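Local coordinates for protein extracellular ligand-binding receptor (Desulfohalobium retbaense DSM 5692, PDB 5ERE) that probably senses small extracytoplasmic solutes, binding 2-oxo-4-methylpentanoate in a periplasmic-binding-protein-like region and cytosine in a tandem PAS-like sensor region, with calcium held at a separate site, at residues 93-97 against 137-141; 325-329 against 557-561; 32-36 against 266-271; 357-361 against 382-386. All blocks are in the same frame, centred on the assembly; numbering follows the deposited sequence.

Contact 1: 93-97 against 137-141. With COI (2-oxo-4-methylpentanoic acid), chain B; EDO (1,2-ethanediol), chain G.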
loop_
_atom_site.group_PDB
_atom_site.type_symbol
_atom_site.label_atom_id
_atom_site.label_comp_id
_atom_site.label_asym_id
_atom_site.label_seq_id
_atom_site.Cartn_x
_atom_site.Cartn_y
_atom_site.Cartn_z
ATOM N N GLY A 93 6.095 -2.481 -18.038
ATOM C CA GLY A 93 7.161 -1.619 -17.506
ATOM C C GLY A 93 6.756 -0.147 -17.546
ATOM O O GLY A 93 7.497 0.728 -18.033
ATOM N N SER A 94 5.564 0.140 -17.047
ATOM C CA SER A 94 4.967 1.464 -17.231
ATOM C C SER A 94 4.274 2.000 -15.978
ATOM O O SER A 94 3.070 2.258 -16.019
ATOM C CB SER A 94 3.937 1.436 -18.370
ATOM O OG SER A 94 4.510 1.206 -19.646
ATOM N N ALA A 95 4.993 2.200 -14.870
ATOM C CA ALA A 95 4.318 2.743 -13.665
ATOM C C ALA A 95 3.742 4.188 -13.788
ATOM O O ALA A 95 2.847 4.557 -13.029
ATOM C CB ALA A 95 5.241 2.706 -12.505
ATOM N N ALA A 96 4.263 5.022 -14.682
ATOM C CA ALA A 96 3.778 6.424 -14.757
ATOM C C ALA A 96 2.959 6.641 -16.030
ATOM O O ALA A 96 3.067 7.656 -16.695
ATOM C CB ALA A 96 4.951 7.447 -14.675
ATOM N N LEU A 97 2.108 5.683 -16.345
ATOM C CA LEU A 97 1.165 5.829 -17.444
ATOM C C LEU A 97 0.163 6.966 -17.183
ATOM O O LEU A 97 -0.442 7.041 -16.110
ATOM C CB LEU A 97 0.412 4.508 -17.671
ATOM C CG LEU A 97 -0.776 4.578 -18.630
ATOM C CD1 LEU A 97 -0.302 4.868 -20.045
ATOM C CD2 LEU A 97 -1.580 3.269 -18.581
ATOM N N ASN A 137 9.166 10.873 -17.703
ATOM C CA ASN A 137 7.940 11.011 -16.931
ATOM C C ASN A 137 7.857 10.020 -15.735
ATOM O O ASN A 137 7.093 10.248 -14.803
ATOM C CB ASN A 137 6.702 10.882 -17.842
ATOM C CG ASN A 137 6.511 9.454 -18.412
ATOM O OD1 ASN A 137 7.463 8.710 -18.576
ATOM N ND2 ASN A 137 5.280 9.105 -18.748
ATOM N N LEU A 138 8.658 8.957 -15.713
ATOM C CA LEU A 138 8.691 8.131 -14.511
ATOM C C LEU A 138 9.403 8.883 -13.383
ATOM O O LEU A 138 8.906 8.942 -12.263
ATOM C CB LEU A 138 9.383 6.774 -14.759
ATOM C CG LEU A 138 9.444 5.841 -13.529
ATOM C CD1 LEU A 138 8.085 5.226 -13.187
ATOM C CD2 LEU A 138 10.456 4.716 -13.709
ATOM N N GLY A 139 10.585 9.414 -13.668
ATOM C CA GLY A 139 11.317 10.194 -12.680
ATOM C C GLY A 139 10.481 11.355 -12.175
ATOM O O GLY A 139 10.314 11.559 -10.973
ATOM N N SER A 140 9.915 12.107 -13.101
ATOM C CA SER A 140 9.235 13.341 -12.718
ATOM C C SER A 140 7.973 13.003 -11.919
ATOM O O SER A 140 7.596 13.711 -10.990
ATOM C CB SER A 140 8.912 14.175 -13.959
ATOM O OG SER A 140 7.842 13.600 -14.678
ATOM N N SER A 141 7.330 11.891 -12.245
ATOM C CA SER A 141 6.143 11.504 -11.500
ATOM C C SER A 141 6.482 11.139 -10.053
ATOM O O SER A 141 5.774 11.531 -9.127
ATOM C CB SER A 141 5.434 10.336 -12.207
ATOM O OG SER A 141 4.212 10.071 -11.574
HETATM C C1 COI B . 8.595 2.435 -15.960
HETATM O O1 COI B . 8.456 3.379 -16.782
HETATM O O2 COI B . 7.762 2.214 -15.046
HETATM C C2 COI B . 9.762 1.522 -16.127
HETATM O O3 COI B . 9.951 0.619 -15.334
HETATM C C3 COI B . 10.627 1.779 -17.338
HETATM C C4 COI B . 11.845 0.927 -17.290
HETATM C C5 COI B . 12.333 0.761 -18.713
HETATM C C6 COI B . 12.822 1.677 -16.396
HETATM C C1 EDO G . -0.390 6.429 -11.377
HETATM O O1 EDO G . 0.467 6.713 -10.264
HETATM C C2 EDO G . 0.382 6.794 -12.629
HETATM O O2 EDO G . 0.226 5.773 -13.618
HETATM O O HOH W 1 2.819 10.233 -16.562
#
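Ala96 fits its methyl group against the first turn of helix 137-149, and this apolar packing forms the body of the contact. Its CB lies 3.8 Å from Leu138 CA and equally close to Ser141 CB, residues nearly one turn apart; a methyl group is what fits so close to the helix backbone. Beside it, Ala95 CB meets Leu138 CD1 at 3.9 Å. The leucine reaches that methyl because its CG stands opposite the backbone N (chi1 -180°), which also carries both branches to the bound keto acid: CD1 lies 3.6 Å from O2 of the ligand and CD2 lies near its carboxylate carbon C1. Were Leu138 an alanine, Ala95 CB would probably lose its contact with CD1 and a gap would open beside the ligand carboxylate.

No hydrogen bond joins the two segments directly; a ligand and a water stand between them. Ala95 N donates to ligand O2 over 2.8 Å, at an N-H...O angle of 159°, and Ser72 OG and Arg210 also bind the ligand. A water donates to Ala96 O at 2.6 Å and only weakly accepts from Asn137 ND2, whose firmer partner is Ser72 O.

As in the leucine-binding-protein family, the contact bridges two lobes at the ligand cleft: the type I turn Ser94 to Leu97 follows strand 88-92 of the parallel sheet, helix 137-149 follows strand 129-134 of the other sheet, and Val112 of helix 112-123 packs on both segments.

Contact 2: 325-329 against 557-561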
loop_
_atom_site.group_PDB
_atom_site.type_symbol
_atom_site.label_atom_id
_atom_site.label_comp_id
_atom_site.label_asym_id
_atom_site.label_seq_id
_atom_site.Cartn_x
_atom_site.Cartn_y
_atom_site.Cartn_z
ATOM N N PHE A 325 7.854 -6.084 8.772
ATOM C CA PHE A 325 6.705 -6.725 9.418
ATOM C C PHE A 325 6.531 -6.169 10.820
ATOM O O PHE A 325 5.441 -5.715 11.170
ATOM C CB PHE A 325 6.861 -8.261 9.374
ATOM C CG PHE A 325 7.023 -8.765 7.972
ATOM C CD1 PHE A 325 5.962 -8.694 7.086
ATOM C CD2 PHE A 325 8.241 -9.233 7.509
ATOM C CE1 PHE A 325 6.116 -9.082 5.758
ATOM C CE2 PHE A 325 8.387 -9.645 6.186
ATOM C CZ PHE A 325 7.332 -9.553 5.312
ATOM N N PRO A 326 7.618 -6.131 11.611
ATOM C CA PRO A 326 7.463 -5.430 12.886
ATOM C C PRO A 326 7.211 -3.951 12.696
ATOM O O PRO A 326 6.491 -3.346 13.478
ATOM C CB PRO A 326 8.806 -5.686 13.614
ATOM C CG PRO A 326 9.750 -6.234 12.552
ATOM C CD PRO A 326 8.836 -6.960 11.578
HETATM N N MSE A 327 7.808 -3.353 11.679
HETATM C CA MSE A 327 7.506 -1.947 11.387
HETATM C C MSE A 327 5.996 -1.671 11.166
HETATM O O MSE A 327 5.387 -0.754 11.731
HETATM C CB MSE A 327 8.248 -1.544 10.134
HETATM C CG MSE A 327 8.109 -0.066 9.809
HETATM SE SE MSE A 327 8.701 0.328 8.017
HETATM C CE MSE A 327 7.297 -0.611 7.030
ATOM N N LEU A 328 5.388 -2.464 10.304
ATOM C CA LEU A 328 3.980 -2.224 9.993
ATOM C C LEU A 328 3.138 -2.435 11.256
ATOM O O LEU A 328 2.249 -1.653 11.546
ATOM C CB LEU A 328 3.506 -3.144 8.847
ATOM C CG LEU A 328 3.972 -2.751 7.438
ATOM C CD1 LEU A 328 3.598 -3.852 6.403
ATOM C CD2 LEU A 328 3.345 -1.430 7.014
ATOM N N LEU A 329 3.450 -3.446 12.055
ATOM C CA LEU A 329 2.686 -3.651 13.282
ATOM C C LEU A 329 2.841 -2.471 14.233
ATOM O O LEU A 329 1.856 -1.938 14.753
ATOM C CB LEU A 329 3.133 -4.932 13.979
ATOM C CG LEU A 329 2.376 -5.277 15.260
ATOM C CD1 LEU A 329 0.836 -5.471 15.027
ATOM C CD2 LEU A 329 2.984 -6.512 15.815
ATOM N N LEU A 557 -3.185 -6.929 19.067
ATOM C CA LEU A 557 -3.035 -6.483 17.703
ATOM C C LEU A 557 -2.005 -7.378 17.082
ATOM O O LEU A 557 -0.834 -7.362 17.488
ATOM C CB LEU A 557 -2.597 -5.005 17.653
ATOM C CG LEU A 557 -2.494 -4.328 16.286
ATOM C CD1 LEU A 557 -3.901 -4.024 15.725
ATOM C CD2 LEU A 557 -1.664 -3.040 16.415
ATOM N N ALA A 558 -2.442 -8.191 16.121
ATOM C CA ALA A 558 -1.580 -9.216 15.536
ATOM C C ALA A 558 -1.439 -9.003 14.052
ATOM O O ALA A 558 -2.410 -8.669 13.349
ATOM C CB ALA A 558 -2.125 -10.575 15.805
ATOM N N LEU A 559 -0.226 -9.237 13.587
ATOM C CA LEU A 559 0.127 -9.201 12.179
ATOM C C LEU A 559 0.630 -10.556 11.751
ATOM O O LEU A 559 1.523 -11.099 12.396
ATOM C CB LEU A 559 1.199 -8.145 11.913
ATOM C CG LEU A 559 1.595 -7.969 10.443
ATOM C CD1 LEU A 559 2.139 -6.542 10.280
ATOM C CD2 LEU A 559 2.627 -8.981 9.948
ATOM N N THR A 560 0.073 -11.079 10.655
ATOM C CA THR A 560 0.526 -12.311 10.049
ATOM C C THR A 560 1.002 -12.137 8.608
ATOM O O THR A 560 0.539 -11.275 7.868
ATOM C CB THR A 560 -0.587 -13.392 10.045
ATOM O OG1 THR A 560 -1.746 -12.869 9.393
ATOM C CG2 THR A 560 -0.962 -13.799 11.451
ATOM N N TYR A 561 1.946 -12.985 8.224
ATOM C CA TYR A 561 2.533 -12.948 6.898
ATOM C C TYR A 561 3.116 -14.323 6.602
ATOM O O TYR A 561 3.355 -15.121 7.534
ATOM C CB TYR A 561 3.601 -11.835 6.788
ATOM C CG TYR A 561 4.817 -12.004 7.659
ATOM C CD1 TYR A 561 4.793 -11.655 9.004
ATOM C CD2 TYR A 561 5.998 -12.515 7.141
ATOM C CE1 TYR A 561 5.919 -11.819 9.806
ATOM C CE2 TYR A 561 7.122 -12.677 7.942
ATOM C CZ TYR A 561 7.069 -12.332 9.269
ATOM O OH TYR A 561 8.198 -12.506 10.066
#
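Phe325 and Tyr561 lie flat on one another, their ring planes only 2° from parallel and their centroids 3.7 Å apart. Each ring covers a face of the other, yet the two side chains arrive at about a right angle, so the rings overlap without their CB-to-ring directions coinciding. Phe325 turns its CG opposite its own carbonyl carbon, a usual setting on a helix, and this lays the ring against the strand. Tyr561 takes the less common rotamer with CG between backbone N and carbonyl carbon (chi1 64°), which brings its ring against that of Phe325. The nearest ring atoms are Phe325 CD1 and Tyr561 CG, 3.5 Å apart, and Phe325 CB adds a CH-pi contact over the same tyrosine ring. Two broad flat groups suit this place because they fill the interface with a large area of close contact.

Further along, leucines take over. Leu559 sends CD1 toward the helix, 3.5 Å from Phe325 O and 3.9 Å from Leu328 CB, while its CD2 approaches Phe325 CB. Leu329 and Leu557 run past each other in opposite directions, with Leu329 CD1 placed 3.7 Å from Leu557 CG. The flexible, branched leucines fit the uneven surface between helix turns. No hydrogen bond crosses the contact, and its specificity is one of shape.

Leu557, Leu559 and Tyr561 all face the helix, whose segment axis runs at 148° to the strand, 8.9 Å away. A long helix running roughly antiparallel to the strand on one face of an antiparallel sheet is consistent with the tandem PAS-like sensor architecture.

Contact 3: 32-36 against 266-271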
loop_
_atom_site.group_PDB
_atom_site.type_symbol
_atom_site.label_atom_id
_atom_site.label_comp_id
_atom_site.label_asym_id
_atom_site.label_seq_id
_atom_site.Cartn_x
_atom_site.Cartn_y
_atom_site.Cartn_z
ATOM N N SER A 32 3.249 -21.821 -25.556
ATOM C CA SER A 32 1.798 -21.638 -25.652
ATOM C C SER A 32 1.222 -22.187 -26.955
ATOM O O SER A 32 0.006 -22.334 -27.086
ATOM C CB SER A 32 1.436 -20.155 -25.526
ATOM O OG SER A 32 1.097 -19.824 -24.192
ATOM N N GLY A 33 2.102 -22.478 -27.910
ATOM C CA GLY A 33 1.691 -22.973 -29.212
ATOM C C GLY A 33 1.548 -21.844 -30.211
ATOM O O GLY A 33 1.096 -22.059 -31.339
ATOM N N SER A 34 1.922 -20.636 -29.790
ATOM C CA SER A 34 1.963 -19.478 -30.681
ATOM C C SER A 34 0.577 -19.079 -31.200
ATOM O O SER A 34 0.334 -19.133 -32.411
ATOM C CB SER A 34 2.895 -19.764 -31.864
ATOM O OG SER A 34 4.080 -20.412 -31.431
ATOM N N ALA A 35 -0.326 -18.682 -30.297
ATOM C CA ALA A 35 -1.636 -18.158 -30.718
ATOM C C ALA A 35 -1.507 -16.863 -31.547
ATOM O O ALA A 35 -2.454 -16.445 -32.204
ATOM C CB ALA A 35 -2.540 -17.910 -29.503
ATOM N N PHE A 36 -0.342 -16.225 -31.519
ATOM C CA PHE A 36 -0.113 -15.043 -32.345
ATOM C C PHE A 36 1.366 -14.933 -32.720
ATOM O O PHE A 36 2.210 -15.584 -32.107
ATOM C CB PHE A 36 -0.597 -13.784 -31.620
ATOM C CG PHE A 36 0.062 -13.539 -30.281
ATOM C CD1 PHE A 36 -0.468 -14.054 -29.106
ATOM C CD2 PHE A 36 1.197 -12.799 -30.202
ATOM C CE1 PHE A 36 0.148 -13.826 -27.869
ATOM C CE2 PHE A 36 1.820 -12.552 -28.954
ATOM C CZ PHE A 36 1.286 -13.058 -27.794
ATOM N N LEU A 266 -2.697 -12.889 -23.093
ATOM C CA LEU A 266 -3.074 -12.401 -24.406
ATOM C C LEU A 266 -3.256 -13.543 -25.403
ATOM O O LEU A 266 -4.117 -13.476 -26.266
ATOM C CB LEU A 266 -2.037 -11.414 -24.944
ATOM C CG LEU A 266 -2.403 -10.629 -26.207
ATOM C CD1 LEU A 266 -3.645 -9.791 -25.985
ATOM C CD2 LEU A 266 -1.237 -9.702 -26.604
ATOM N N SER A 267 -2.402 -14.554 -25.308
ATOM C CA SER A 267 -2.541 -15.770 -26.091
ATOM C C SER A 267 -3.915 -16.381 -25.890
ATOM O O SER A 267 -4.568 -16.777 -26.857
ATOM C CB SER A 267 -1.499 -16.815 -25.708
ATOM O OG SER A 267 -0.275 -16.568 -26.340
ATOM N N ARG A 268 -4.336 -16.471 -24.628
ATOM C CA ARG A 268 -5.611 -17.105 -24.297
ATOM C C ARG A 268 -6.718 -16.219 -24.868
ATOM O O ARG A 268 -7.649 -16.739 -25.467
ATOM C CB ARG A 268 -5.780 -17.313 -22.774
ATOM C CG ARG A 268 -4.957 -18.471 -22.134
ATOM C CD ARG A 268 -4.486 -18.201 -20.653
ATOM N NE ARG A 268 -5.574 -17.732 -19.789
ATOM C CZ ARG A 268 -5.429 -17.138 -18.601
ATOM N NH1 ARG A 268 -4.230 -16.934 -18.072
ATOM N NH2 ARG A 268 -6.525 -16.767 -17.935
ATOM N N ALA A 269 -6.595 -14.885 -24.735
ATOM C CA ALA A 269 -7.600 -13.974 -25.315
ATOM C C ALA A 269 -7.726 -14.130 -26.832
ATOM O O ALA A 269 -8.823 -14.120 -27.357
ATOM C CB ALA A 269 -7.280 -12.485 -24.970
ATOM N N LEU A 270 -6.618 -14.268 -27.549
ATOM C CA LEU A 270 -6.713 -14.290 -29.003
ATOM C C LEU A 270 -7.252 -15.656 -29.496
ATOM O O LEU A 270 -7.960 -15.702 -30.503
ATOM C CB LEU A 270 -5.362 -13.923 -29.629
ATOM C CG LEU A 270 -4.915 -12.462 -29.358
ATOM C CD1 LEU A 270 -3.493 -12.157 -29.850
ATOM C CD2 LEU A 270 -5.870 -11.520 -30.028
ATOM N N GLU A 271 -7.002 -16.733 -28.744
ATOM C CA GLU A 271 -7.633 -18.043 -28.996
ATOM C C GLU A 271 -9.163 -18.034 -28.891
ATOM O O GLU A 271 -9.862 -18.592 -29.737
ATOM C CB GLU A 271 -7.117 -19.082 -28.009
ATOM C CG GLU A 271 -5.804 -19.717 -28.388
ATOM C CD GLU A 271 -5.445 -20.863 -27.450
ATOM O OE1 GLU A 271 -5.733 -20.749 -26.231
ATOM O OE2 GLU A 271 -4.897 -21.882 -27.935
#
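Phe36 swings its ring toward helix 254-271 by placing CG between its backbone N and carbonyl carbon (chi1 58°), and Leu270 answers with CG opposite its carbonyl carbon (chi1 -66°). The two side chains then cross at about a right angle, with Leu270 CD1 3.6 Å from Phe36 CD1. The same methyl also sits by Phe36 CB, covering the root of the ring.

Along the CD1-CE1 side of the ring, Phe36 CE1 comes within 3.2 Å of Ser267 OG, while Ser267 CA lies at the ring edge, in its plane. The serine hydroxyl is hydrogen-bonded to Cys263 O, one turn back, so its polar need is met within the helix and a small side chain here admits the aromatic ring. Cutting Phe36 back to an alanine would probably open a gap beside Leu270 CD1 and strip Ser267 of its aromatic neighbour.

Ala35 suits the closest approach of the backbones, where its CA and Ser267 CA are 5.3 Å apart. Its CB touches Ser267 O at 3.5 Å and also the aliphatic CG of Glu271, 3.9 Å away. Toward the surface, Ser32 CB only grazes Ser267 OG.

Gly33, with positive phi, is the first residue to leave helical geometry after helix 15-32. Val4 of strand 3-8 touches Phe36, Leu266 and Leu270. Helix 254-271, over 200 residues later, thus packs back beside the N-terminal parallel sheet, consistent with the periplasmic-binding-protein fold, whose chain passes between lobes more than once.

Contact 4: 357-361 against 382-386. With CYT (6-aminopyrimidin-2(1H)-one), chain C.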
loop_
_atom_site.group_PDB
_atom_site.type_symbol
_atom_site.label_atom_id
_atom_site.label_comp_id
_atom_site.label_asym_id
_atom_site.label_seq_id
_atom_site.Cartn_x
_atom_site.Cartn_y
_atom_site.Cartn_z
ATOM N N THR A 357 -22.289 22.297 34.472
ATOM C CA THR A 357 -23.512 22.281 33.668
ATOM C C THR A 357 -24.521 21.200 34.058
ATOM O O THR A 357 -25.723 21.341 33.837
ATOM C CB THR A 357 -23.164 22.069 32.175
ATOM O OG1 THR A 357 -22.736 20.710 31.955
ATOM C CG2 THR A 357 -22.047 23.007 31.748
ATOM N N GLY A 358 -24.026 20.105 34.613
ATOM C CA GLY A 358 -24.845 18.917 34.793
ATOM C C GLY A 358 -24.826 18.115 33.508
ATOM O O GLY A 358 -24.089 18.442 32.590
ATOM N N LEU A 359 -25.643 17.079 33.443
ATOM C CA LEU A 359 -25.624 16.126 32.332
ATOM C C LEU A 359 -26.788 16.309 31.355
ATOM O O LEU A 359 -26.727 15.825 30.222
ATOM C CB LEU A 359 -25.674 14.693 32.857
ATOM C CG LEU A 359 -24.594 14.203 33.829
ATOM C CD1 LEU A 359 -24.780 12.703 34.084
ATOM C CD2 LEU A 359 -23.185 14.486 33.314
ATOM N N ARG A 360 -27.853 16.970 31.815
ATOM C CA ARG A 360 -29.023 17.251 30.981
ATOM C C ARG A 360 -29.047 18.715 30.534
ATOM O O ARG A 360 -28.433 19.584 31.171
ATOM C CB ARG A 360 -30.311 16.924 31.740
ATOM C CG ARG A 360 -30.457 15.465 32.160
ATOM C CD ARG A 360 -31.758 15.281 32.946
ATOM N NE ARG A 360 -32.594 14.192 32.432
ATOM C CZ ARG A 360 -32.863 13.047 33.073
ATOM N NH1 ARG A 360 -32.373 12.782 34.288
ATOM N NH2 ARG A 360 -33.642 12.148 32.483
ATOM N N GLY A 361 -29.747 18.982 29.431
ATOM C CA GLY A 361 -29.998 20.348 28.999
ATOM C C GLY A 361 -29.046 20.955 27.987
ATOM O O GLY A 361 -28.073 20.339 27.553
ATOM N N VAL A 382 -22.640 10.449 24.684
ATOM C CA VAL A 382 -23.726 10.524 25.636
ATOM C C VAL A 382 -23.258 10.927 27.012
ATOM O O VAL A 382 -22.061 10.823 27.365
ATOM C CB VAL A 382 -24.473 9.195 25.760
ATOM C CG1 VAL A 382 -25.033 8.757 24.428
ATOM C CG2 VAL A 382 -23.559 8.109 26.344
ATOM N N THR A 383 -24.219 11.381 27.802
ATOM C CA THR A 383 -24.042 11.459 29.234
ATOM C C THR A 383 -24.973 10.440 29.839
ATOM O O THR A 383 -26.010 10.118 29.256
ATOM C CB THR A 383 -24.320 12.862 29.799
ATOM O OG1 THR A 383 -25.625 13.301 29.409
ATOM C CG2 THR A 383 -23.264 13.817 29.300
ATOM N N VAL A 384 -24.556 9.942 31.003
ATOM C CA VAL A 384 -25.171 8.825 31.719
ATOM C C VAL A 384 -25.214 9.180 33.207
ATOM O O VAL A 384 -24.172 9.479 33.795
ATOM C CB VAL A 384 -24.364 7.512 31.532
ATOM C CG1 VAL A 384 -25.044 6.342 32.245
ATOM C CG2 VAL A 384 -24.176 7.200 30.057
ATOM N N ASP A 385 -26.394 9.148 33.821
ATOM C CA ASP A 385 -26.519 9.575 35.222
ATOM C C ASP A 385 -26.089 8.509 36.244
ATOM O O ASP A 385 -25.731 7.368 35.895
ATOM C CB ASP A 385 -27.964 10.041 35.527
ATOM C CG ASP A 385 -29.007 8.919 35.464
ATOM O OD1 ASP A 385 -28.666 7.721 35.607
ATOM O OD2 ASP A 385 -30.205 9.253 35.287
ATOM N N ALA A 386 -26.147 8.894 37.516
ATOM C CA ALA A 386 -25.651 8.056 38.611
ATOM C C ALA A 386 -26.376 6.700 38.675
ATOM O O ALA A 386 -25.910 5.782 39.344
ATOM C CB ALA A 386 -25.779 8.819 39.937
HETATM N N3 CYT C . -24.248 3.282 24.082
HETATM C C4 CYT C . -23.522 4.365 24.355
HETATM N N1 CYT C . -23.376 2.221 26.028
HETATM C C2 CYT C . -24.201 2.188 24.896
HETATM O O2 CYT C . -24.847 1.147 24.637
HETATM N N4 CYT C . -23.627 5.427 23.506
HETATM C C5 CYT C . -22.669 4.422 25.512
HETATM C C6 CYT C . -22.625 3.344 26.311
#
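Leu359 and Thr383 meet obliquely: the threonine bonds to the backbone carbonyl of Leu359 and packs on its side chain. Thr383 places OG1 between its backbone N and carbonyl carbon (chi1 55°), which aims the hydroxyl at Leu359 O. The hydroxyl donates over 2.9 Å, at a C=O...O angle of 129° and with the donor tilted 29° from the carbonyl plane. A threonine suits the place because its methyl can pack as its hydroxyl bonds: the hydroxyl-bearing CB lies 3.8 Å from Leu359 CB, and CG2 comes near Leu359 CD2.

The leucine's other branch points further along the strand. Leu359 CD1 is 3.3 Å from Val384 O and 3.8 Å from Asp385 CA, so the side chain spans the strand backbone over three residues. At the outer margin, Arg360 and Asp385 carry opposite charges, yet NH1 and OD2 stay 4.3 Å apart, beyond a salt bridge; the carboxylate is bound instead through OD1 to Thr387 OG1 and Thr389 N. Val382 CG1, 3.7 Å from N4 of cytosine, belongs to the ligand pocket.

Gly358, just after helix 324-357, has positive phi, where a side chain would strike the preceding carbonyl. Gly361 then precedes helix 362-374, so the loop joins two helices and lays Leu359 on strand 378-385. That strand pairs antiparallel with 390-394 and 449-457, while Leu368 of helix 362-374 packs against Thr383, consistent with a PAS-like (Cache) sensor domain.

Contacts 2 and 4 are the more buried pair and both involve helix 324-357: contact 2 lies near its beginning, contact 4 at the loop after its end, and their centres are about 41 Å apart. Contacts 1 and 3 are only partly buried and lie in the periplasmic-binding-protein region, where each sets a loop beside the parallel sheet against a helix. Their chemistry follows position. Contact 2 is purely apolar and aromatic, whereas contact 4 adds a hydroxyl-to-carbonyl bond. Contact 1 combines alanine packing with ligand-directed backbone polarity; contact 3, about 29 Å from it between centres, is plain packing.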